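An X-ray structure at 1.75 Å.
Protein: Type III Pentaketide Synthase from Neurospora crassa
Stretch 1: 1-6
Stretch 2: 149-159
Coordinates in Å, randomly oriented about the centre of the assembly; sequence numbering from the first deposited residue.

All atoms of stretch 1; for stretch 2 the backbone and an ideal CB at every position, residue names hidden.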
# COMPACT_ATOMS: atom_id res chain seq x y z
N LEU A 1 -14.24 14.77 17.22
CA LEU A 1 -13.13 13.83 16.89
C LEU A 1 -11.75 14.50 17.02
O LEU A 1 -10.73 13.81 17.14
CB LEU A 1 -13.31 13.26 15.48
CG LEU A 1 -14.60 12.47 15.23
CD1 LEU A 1 -14.72 12.09 13.75
CD2 LEU A 1 -14.70 11.23 16.12
N GLY A 2 -11.73 15.83 17.00
CA GLY A 2 -10.50 16.61 17.12
C GLY A 2 -9.53 16.45 15.96
O GLY A 2 -8.32 16.58 16.13
N LEU A 3 -10.07 16.16 14.77
CA LEU A 3 -9.26 15.96 13.57
C LEU A 3 -9.33 17.20 12.70
O LEU A 3 -10.43 17.65 12.35
CB LEU A 3 -9.76 14.74 12.78
CG LEU A 3 -9.75 13.40 13.51
CD1 LEU A 3 -10.47 12.33 12.69
CD2 LEU A 3 -8.32 12.96 13.84
N SER A 4 -8.17 17.75 12.36
CA SER A 4 -8.12 18.95 11.55
C SER A 4 -6.99 18.91 10.53
O SER A 4 -5.90 18.38 10.82
CB SER A 4 -8.00 20.20 12.42
OG SER A 4 -6.74 20.26 13.06
N ILE A 5 -7.25 19.47 9.35
CA ILE A 5 -6.23 19.67 8.32
C ILE A 5 -5.58 21.02 8.59
O ILE A 5 -6.22 22.06 8.46
CB ILE A 5 -6.84 19.62 6.90
CG1 ILE A 5 -7.38 18.21 6.59
CG2 ILE A 5 -5.80 20.05 5.85
CD1 ILE A 5 -8.21 18.10 5.29
N THR A 6 -4.31 20.99 8.98
CA THR A 6 -3.61 22.20 9.44
C THR A 6 -2.67 22.79 8.40
O THR A 6 -2.16 23.90 8.56
CB THR A 6 -2.84 21.94 10.74
OG1 THR A 6 -1.99 20.81 10.56
CG2 THR A 6 -3.81 21.67 11.89
N UNK A 149 -6.36 7.82 1.56
CA UNK A 149 -5.25 8.14 2.45
C UNK A 149 -5.70 9.03 3.60
O UNK A 149 -5.30 8.82 4.74
CB UNK A 149 -4.12 8.82 1.67
N UNK A 150 -6.55 10.02 3.29
CA UNK A 150 -7.07 10.91 4.32
C UNK A 150 -7.86 10.15 5.40
O UNK A 150 -7.68 10.40 6.59
CB UNK A 150 -7.96 11.98 3.68
N UNK A 151 -8.73 9.23 4.97
CA UNK A 151 -9.56 8.45 5.89
C UNK A 151 -8.70 7.51 6.73
O UNK A 151 -8.93 7.33 7.94
CB UNK A 151 -10.61 7.65 5.12
N UNK A 152 -7.71 6.89 6.09
CA UNK A 152 -6.77 6.03 6.79
C UNK A 152 -6.01 6.84 7.84
O UNK A 152 -5.92 6.43 8.98
CB UNK A 152 -5.80 5.38 5.80
N UNK A 153 -5.50 8.01 7.44
CA UNK A 153 -4.86 8.94 8.37
C UNK A 153 -5.77 9.32 9.55
O UNK A 153 -5.29 9.44 10.68
CB UNK A 153 -4.44 10.20 7.62
N UNK A 154 -7.06 9.52 9.29
CA UNK A 154 -8.02 9.85 10.35
C UNK A 154 -8.09 8.73 11.38
O UNK A 154 -8.04 8.98 12.58
CB UNK A 154 -9.41 10.11 9.76
N UNK A 155 -8.20 7.49 10.91
CA UNK A 155 -8.22 6.33 11.80
C UNK A 155 -6.93 6.22 12.62
O UNK A 155 -6.96 5.94 13.82
CB UNK A 155 -8.43 5.05 10.99
N UNK A 156 -5.80 6.48 11.96
CA UNK A 156 -4.49 6.43 12.62
C UNK A 156 -4.35 7.54 13.67
O UNK A 156 -3.86 7.30 14.78
CB UNK A 156 -3.37 6.55 11.58
N UNK A 157 -4.80 8.75 13.33
CA UNK A 157 -4.85 9.85 14.30
C UNK A 157 -5.62 9.43 15.54
O UNK A 157 -5.17 9.64 16.67
CB UNK A 157 -5.49 11.09 13.68
N UNK A 158 -6.79 8.83 15.34
CA UNK A 158 -7.64 8.43 16.47
C UNK A 158 -7.02 7.30 17.30
O UNK A 158 -7.29 7.17 18.51
CB UNK A 158 -9.01 7.99 15.96
N UNK A 159 -6.17 6.49 16.67
CA UNK A 159 -5.40 5.47 17.40
C UNK A 159 -4.48 6.10 18.42
O UNK A 159 -4.35 5.62 19.55
CB UNK A 159 -4.58 4.61 16.43

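Stretch 2 is helical throughout, with phi near -60° and psi near -45° at most positions, so every side chain is judged against one regular backbone. Stretch 1 offers it alternate side chains, Leu1, Leu3 and Ile5, all apolar.

At position 149 the ideal CB has nothing of stretch 1 within 5.5 Å; many helix-compatible residues would suit, and it is Ala149, whose backbone O accepts a hydrogen bond from the N of position 153 at 2.8 Å.

Position 150 directs CA-to-CB sideways, and its CB also lies beyond 5.5 Å of stretch 1. Ile5 CD1 lies within range of a longer side chain, so leucine, methionine or isoleucine could all be considered. The residue is Leu150; with chi1 t and chi2 p, its end comes nearer, and CD1 lies 4.3 Å from Ile5 CD1, a loose apolar contact.

Positions 151, 152 and 153 have CBs out of reach, and stretch 1 sets no preference. They hold Arg151, whose guanidinium is hydrogen-bonded elsewhere in the structure, Thr152 and Ala153.

Position 154 points sideways, yet its ideal CB is already 3.8 Å from Leu3 CD1. A small apolar residue meets that methyl directly; a longer one would need a rotamer leading around it. Ala154 is found, its CB making that 3.8 Å contact with Leu3 CD1.

Position 155 points away, so stretch 1 leaves polar and apolar choices equally possible. It is Asn155, whose ND2 is hydrogen-bonded elsewhere in the structure. Position 156 is likewise out of reach and is Leu156.

Position 157 points toward stretch 1, and the ideal CB is a tight 3.4 Å from Leu3 CD2. Alanine, serine or cysteine would be natural candidates, since atoms beyond CB must avoid this methyl. Cys157 keeps the 3.4 Å approach between its CB and Leu3 CD2, while chi1 of -83° (m) carries SG to 4.1 Å from the same CD2.

Position 158 also points toward stretch 1, but its ideal CB is 5.4 Å from Leu3 CD2, leaving room for a longer apolar chain between Leu1 and Leu3; leucine or methionine would suit. Leu158, with chi1 m and chi2 t, places CG 4.2 Å from Leu3 CD1, CD1 4.4 Å from Leu1 CD2, and CD2 3.6 Å from Leu1 O. The last is packing against a carbonyl, and no hydrogen bond crosses between the stretches.

At position 159 phi is an ordinary -62°, so the backbone angles do not require glycine; an ideal CB would, however, lie 3.2 Å from Leu156 O. The residue is Gly159, without contact to stretch 1.

Stretch 2, residues 149-159: ALRTAANLCLG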
# COMPACT_ATOMS: atom_id res chain seq x y z
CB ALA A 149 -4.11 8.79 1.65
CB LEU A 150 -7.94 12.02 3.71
CG LEU A 150 -8.40 13.11 4.68
CD1 LEU A 150 -7.23 13.94 5.22
CD2 LEU A 150 -9.45 14.00 4.03
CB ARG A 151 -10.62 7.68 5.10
CG ARG A 151 -11.48 6.72 5.93
CD ARG A 151 -12.57 6.04 5.08
NE ARG A 151 -12.04 5.48 3.84
CZ ARG A 151 -11.30 4.37 3.77
NH1 ARG A 151 -11.01 3.70 4.87
NH2 ARG A 151 -10.85 3.95 2.59
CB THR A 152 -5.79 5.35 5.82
OG1 THR A 152 -6.55 4.57 4.88
CG2 THR A 152 -4.82 4.44 6.57
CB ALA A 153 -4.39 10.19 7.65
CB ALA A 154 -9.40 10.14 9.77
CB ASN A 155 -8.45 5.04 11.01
CG ASN A 155 -9.84 4.95 10.40
OD1 ASN A 155 -10.80 5.54 10.91
ND2 ASN A 155 -9.97 4.17 9.33
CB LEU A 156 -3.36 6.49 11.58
CG LEU A 156 -3.28 5.30 10.60
CD1 LEU A 156 -2.23 5.61 9.55
CD2 LEU A 156 -2.93 4.00 11.32
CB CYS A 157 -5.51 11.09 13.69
SG CYS A 157 -4.43 12.13 12.70
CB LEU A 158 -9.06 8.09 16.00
CG LEU A 158 -9.89 9.28 15.48
CD1 LEU A 158 -11.21 8.82 14.90
CD2 LEU A 158 -10.13 10.32 16.57
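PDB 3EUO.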